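Local coordinates for protein arylsulfatase (PDB 7AJ0) that probably removes sulfate groups from the algal polysaccharide fucoidan as a calcium-binding, exo-acting sulfatase that assembles into hexamers, at residues V54-V59 with Y263-F268; E247-I252 with G303-L308. One frame throughout, in Å; residues are numbered along the deposited sequence.

Contact 1 (V54-V59 with Y263-F268); sequences VLVLLV and YLIHSF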
# COMPACT_ATOMS: atom_id res chain seq x y z
N VAL A 54 -39.64 -25.64 17.42
CA VAL A 54 -38.47 -25.09 16.75
C VAL A 54 -37.48 -24.66 17.82
O VAL A 54 -37.85 -23.99 18.79
CB VAL A 54 -38.83 -23.90 15.84
CG1 VAL A 54 -37.56 -23.35 15.19
CG2 VAL A 54 -39.84 -24.32 14.78
N LEU A 55 -36.23 -25.07 17.66
CA LEU A 55 -35.13 -24.64 18.51
C LEU A 55 -34.09 -23.97 17.63
O LEU A 55 -33.52 -24.62 16.75
CB LEU A 55 -34.52 -25.82 19.27
CG LEU A 55 -33.28 -25.51 20.11
CD1 LEU A 55 -33.61 -24.57 21.26
CD2 LEU A 55 -32.67 -26.81 20.63
N VAL A 56 -33.89 -22.68 17.83
CA VAL A 56 -32.90 -21.91 17.08
C VAL A 56 -31.71 -21.68 18.01
O VAL A 56 -31.82 -20.93 18.99
CB VAL A 56 -33.47 -20.59 16.57
CG1 VAL A 56 -32.43 -19.86 15.72
CG2 VAL A 56 -34.74 -20.83 15.77
N LEU A 57 -30.59 -22.34 17.72
CA LEU A 57 -29.35 -22.14 18.47
C LEU A 57 -28.56 -21.04 17.77
O LEU A 57 -28.03 -21.25 16.67
CB LEU A 57 -28.55 -23.43 18.55
CG LEU A 57 -29.22 -24.60 19.27
CD1 LEU A 57 -28.39 -25.87 19.10
CD2 LEU A 57 -29.42 -24.27 20.74
N LEU A 58 -28.49 -19.87 18.40
CA LEU A 58 -27.90 -18.68 17.79
C LEU A 58 -26.61 -18.36 18.54
O LEU A 58 -26.65 -17.86 19.67
CB LEU A 58 -28.88 -17.52 17.85
CG LEU A 58 -28.55 -16.27 17.03
CD1 LEU A 58 -28.48 -16.57 15.55
CD2 LEU A 58 -29.58 -15.20 17.33
N VAL A 59 -25.48 -18.66 17.92
CA VAL A 59 -24.18 -18.33 18.48
C VAL A 59 -23.79 -16.93 18.03
O VAL A 59 -24.10 -16.52 16.91
CB VAL A 59 -23.12 -19.37 18.06
CG1 VAL A 59 -21.82 -19.13 18.81
CG2 VAL A 59 -23.64 -20.78 18.31
N TYR A 263 -41.42 -22.67 20.95
CA TYR A 263 -40.52 -21.98 20.03
C TYR A 263 -39.48 -21.27 20.89
O TYR A 263 -39.81 -20.31 21.59
CB TYR A 263 -41.27 -20.99 19.14
CG TYR A 263 -40.38 -20.38 18.08
CD1 TYR A 263 -39.52 -19.34 18.39
CD2 TYR A 263 -40.41 -20.85 16.78
CE1 TYR A 263 -38.70 -18.78 17.43
CE2 TYR A 263 -39.59 -20.29 15.81
CZ TYR A 263 -38.74 -19.26 16.14
OH TYR A 263 -37.92 -18.70 15.19
N LEU A 264 -38.24 -21.74 20.83
CA LEU A 264 -37.17 -21.24 21.68
C LEU A 264 -36.03 -20.75 20.81
O LEU A 264 -35.51 -21.50 19.97
CB LEU A 264 -36.67 -22.32 22.64
CG LEU A 264 -35.41 -21.96 23.42
CD1 LEU A 264 -35.63 -20.71 24.26
CD2 LEU A 264 -34.96 -23.12 24.30
N ILE A 265 -35.63 -19.49 21.02
CA ILE A 265 -34.38 -18.96 20.49
C ILE A 265 -33.39 -18.96 21.66
O ILE A 265 -33.47 -18.13 22.56
CB ILE A 265 -34.55 -17.56 19.91
CG1 ILE A 265 -35.42 -17.60 18.66
CG2 ILE A 265 -33.18 -16.96 19.59
CD1 ILE A 265 -35.81 -16.23 18.14
N HIS A 266 -32.45 -19.91 21.64
CA HIS A 266 -31.37 -19.94 22.62
C HIS A 266 -30.21 -19.14 22.06
O HIS A 266 -29.51 -19.59 21.14
CB HIS A 266 -30.95 -21.37 22.93
CG HIS A 266 -29.95 -21.46 24.04
ND1 HIS A 266 -30.31 -21.57 25.37
CD2 HIS A 266 -28.59 -21.44 24.03
CE1 HIS A 266 -29.23 -21.62 26.12
NE2 HIS A 266 -28.17 -21.54 25.33
N SER A 267 -29.99 -17.95 22.60
CA SER A 267 -29.05 -16.97 22.06
C SER A 267 -27.83 -16.92 22.97
O SER A 267 -27.79 -16.16 23.94
CB SER A 267 -29.74 -15.60 21.94
OG SER A 267 -28.84 -14.59 21.53
N PHE A 268 -26.83 -17.73 22.64
CA PHE A 268 -25.60 -17.75 23.42
C PHE A 268 -25.04 -16.34 23.56
O PHE A 268 -25.14 -15.51 22.64
CB PHE A 268 -24.53 -18.62 22.75
CG PHE A 268 -24.88 -20.08 22.69
CD1 PHE A 268 -24.55 -20.92 23.74
CD2 PHE A 268 -25.49 -20.61 21.57
CE1 PHE A 268 -24.85 -22.27 23.68
CE2 PHE A 268 -25.80 -21.96 21.51
CZ PHE A 268 -25.47 -22.78 22.56
O HOH W 1 -26.37 -15.31 20.25
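Five backbone hydrogen bonds join 54-59 to 263-268 in parallel register, the strand directions differing by only 12°. Four of them run from Leu264 N to Val54 O, Val56 N to Leu264 O (2.9 Å), His266 N to Val56 O and Leu58 N to His266 O. The Leu58 bond is nearly straight, 177° at the hydrogen, whereas that of His266 N is bent to 139°. The fifth, Phe268 N to Leu58 O, is weak, and it falls where the second strand gives way to loop. A water there donates to Leu58 O (2.6 Å), Ser267 OG and Phe268 O, so that Leu58 O accepts from both backbone and water.

The pair belongs to the central mixed sheet of the alkaline phosphatase-like sulfatase fold, with strand 318-324 bonded to the far edge of 54-59 and 151-155 beside 263-267. Side chains alternate between the two faces of the sheet. On one, Val54 lies alongside Tyr263, its CB 3.6 Å from CD2 of the ring, and Val56 CG2 reaches Tyr263 OH. On the other, Leu55 CD1 meets Leu264 CD2 at 3.6 Å, both with CG anti to the backbone N. Val59 CG2 touches Phe268 CD2 obliquely at 3.8 Å. Over the centre of the Phe268 ring sits His266 CD2, 3.6 Å above its plane.

The first strand leads into the calcium ligands Asp60 and Asp61, and the Leu58 side chain is about 8 Å from the ion. Gln141 and Ser384 hydrogen-bond Tyr263 OH, while Lys157 O and Arg106 bond Ser267 OG.

Contact 2 (E247-I252 with G303-L308); sequences ESVKFI and GELVAL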
# COMPACT_ATOMS: atom_id res chain seq x y z
N GLU A 247 -31.85 -22.26 32.13
CA GLU A 247 -33.17 -21.68 31.91
C GLU A 247 -33.84 -22.27 30.68
O GLU A 247 -35.06 -22.48 30.67
CB GLU A 247 -33.05 -20.16 31.78
CG GLU A 247 -32.81 -19.44 33.10
CD GLU A 247 -34.01 -19.51 34.03
OE1 GLU A 247 -35.15 -19.61 33.54
OE2 GLU A 247 -33.80 -19.47 35.27
N SER A 248 -33.07 -22.55 29.62
CA SER A 248 -33.65 -23.20 28.45
C SER A 248 -34.09 -24.63 28.77
O SER A 248 -35.09 -25.11 28.22
CB SER A 248 -32.66 -23.20 27.30
OG SER A 248 -32.60 -21.93 26.68
N VAL A 249 -33.36 -25.32 29.65
CA VAL A 249 -33.78 -26.65 30.08
C VAL A 249 -35.10 -26.56 30.83
O VAL A 249 -36.04 -27.32 30.56
CB VAL A 249 -32.68 -27.31 30.94
CG1 VAL A 249 -33.23 -28.54 31.64
CG2 VAL A 249 -31.48 -27.67 30.07
N LYS A 250 -35.20 -25.63 31.78
CA LYS A 250 -36.46 -25.45 32.50
C LYS A 250 -37.60 -25.13 31.54
O LYS A 250 -38.71 -25.65 31.69
CB LYS A 250 -36.32 -24.35 33.55
CG LYS A 250 -35.44 -24.73 34.74
CD LYS A 250 -35.38 -23.60 35.76
CE LYS A 250 -34.48 -23.97 36.94
NZ LYS A 250 -34.36 -22.85 37.93
N PHE A 251 -37.34 -24.28 30.54
CA PHE A 251 -38.40 -23.88 29.62
C PHE A 251 -38.89 -25.05 28.78
O PHE A 251 -40.10 -25.27 28.66
CB PHE A 251 -37.91 -22.74 28.72
CG PHE A 251 -38.94 -22.26 27.75
CD1 PHE A 251 -39.93 -21.38 28.16
CD2 PHE A 251 -38.93 -22.68 26.43
CE1 PHE A 251 -40.89 -20.93 27.27
CE2 PHE A 251 -39.89 -22.24 25.54
CZ PHE A 251 -40.87 -21.36 25.96
N ILE A 252 -37.97 -25.81 28.19
CA ILE A 252 -38.36 -26.95 27.37
C ILE A 252 -39.11 -27.98 28.20
O ILE A 252 -40.15 -28.50 27.78
CB ILE A 252 -37.13 -27.55 26.68
CG1 ILE A 252 -36.67 -26.64 25.54
CG2 ILE A 252 -37.43 -28.95 26.16
CD1 ILE A 252 -35.28 -26.93 25.02
N GLY A 303 -24.96 -30.00 22.79
CA GLY A 303 -25.23 -31.41 23.00
C GLY A 303 -26.17 -31.67 24.16
O GLY A 303 -26.97 -32.61 24.11
N GLU A 304 -26.09 -30.85 25.21
CA GLU A 304 -26.98 -31.02 26.35
C GLU A 304 -28.43 -30.74 25.97
O GLU A 304 -29.34 -31.45 26.41
CB GLU A 304 -26.55 -30.12 27.50
CG GLU A 304 -25.23 -30.52 28.16
CD GLU A 304 -24.59 -29.39 28.96
OE1 GLU A 304 -25.28 -28.38 29.21
OE2 GLU A 304 -23.40 -29.51 29.33
N LEU A 305 -28.66 -29.72 25.14
CA LEU A 305 -30.02 -29.41 24.71
C LEU A 305 -30.56 -30.48 23.78
O LEU A 305 -31.75 -30.84 23.85
CB LEU A 305 -30.06 -28.04 24.04
CG LEU A 305 -29.78 -26.84 24.96
CD1 LEU A 305 -29.76 -25.54 24.17
CD2 LEU A 305 -30.82 -26.77 26.07
N VAL A 306 -29.72 -31.02 22.90
CA VAL A 306 -30.14 -32.12 22.04
C VAL A 306 -30.45 -33.35 22.87
O VAL A 306 -31.42 -34.07 22.60
CB VAL A 306 -29.06 -32.41 20.98
CG1 VAL A 306 -29.31 -33.76 20.32
CG2 VAL A 306 -29.00 -31.30 19.94
N ALA A 307 -29.64 -33.62 23.89
CA ALA A 307 -29.88 -34.79 24.73
C ALA A 307 -31.14 -34.63 25.56
O ALA A 307 -31.82 -35.62 25.85
CB ALA A 307 -28.67 -35.05 25.63
N LEU A 308 -31.46 -33.40 25.97
CA LEU A 308 -32.70 -33.15 26.68
C LEU A 308 -33.91 -33.45 25.79
O LEU A 308 -34.86 -34.10 26.23
CB LEU A 308 -32.74 -31.70 27.18
CG LEU A 308 -34.07 -31.21 27.75
CD1 LEU A 308 -34.48 -32.04 28.95
CD2 LEU A 308 -33.97 -29.73 28.11
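Apolar contact carries the pairing of 247-252 with 303-308, and no hydrogen bond crosses between them. The helix segments run nearly parallel, crossing at -15° with axes 10.7 Å apart, a spacing bridged by side chains, Leu308 reaching as far as the opposite backbone. With CG anti to its backbone N (chi1 170°), it brings CD2 to 3.7 Å from Val249 CA and 3.8 Å from Val249 CG2. The same methyl also meets Val249 CG1 and lies 4.0 Å from Ile252 CG2, the leucine and isoleucine passing alongside with their tips pointing opposite ways. One turn earlier, Leu305 CD2 approaches Val249 CG2 at 4.2 Å and Ser248 CB at the same distance. Val249 is thus touched by both leucines, and Leu308 CD2 rests between Val249 and Ile252.

Polar links lie beside this apolar patch. Glu304 OE1 forms a salt bridge with Arg245, which precedes 247-252 on helix 240-258, so a charge pair also ties the two helices. Ser248 OG turns to His266 instead.

Both helices cover the same face of the central sheet: Ser248 and Ile252 rest on Leu264, Leu305 on His266, and Phe251 on strand 151-155.

Overall arrangement
Contact 1 is core: every touching residue is buried, and its centre lies about 9 Å from that of the chain. Contact 2 is about 20 Å from that centre, with two of its five touching residues partly exposed. Backbone hydrogen bonds define the first, side-chain methyls the second, and the buried areas differ accordingly, 576 against 235 Å². The elements interlock: helix 240-258, strand 262-267 and helix 290-311 follow in chain order, and both helices pack on the sheet. Where the contacts meet, His266 ND1 and Ser248 OG, 2.7 Å apart, probably hydrogen-bond, and Leu57 CD2 packs against Leu305 CD1 at 3.7 Å.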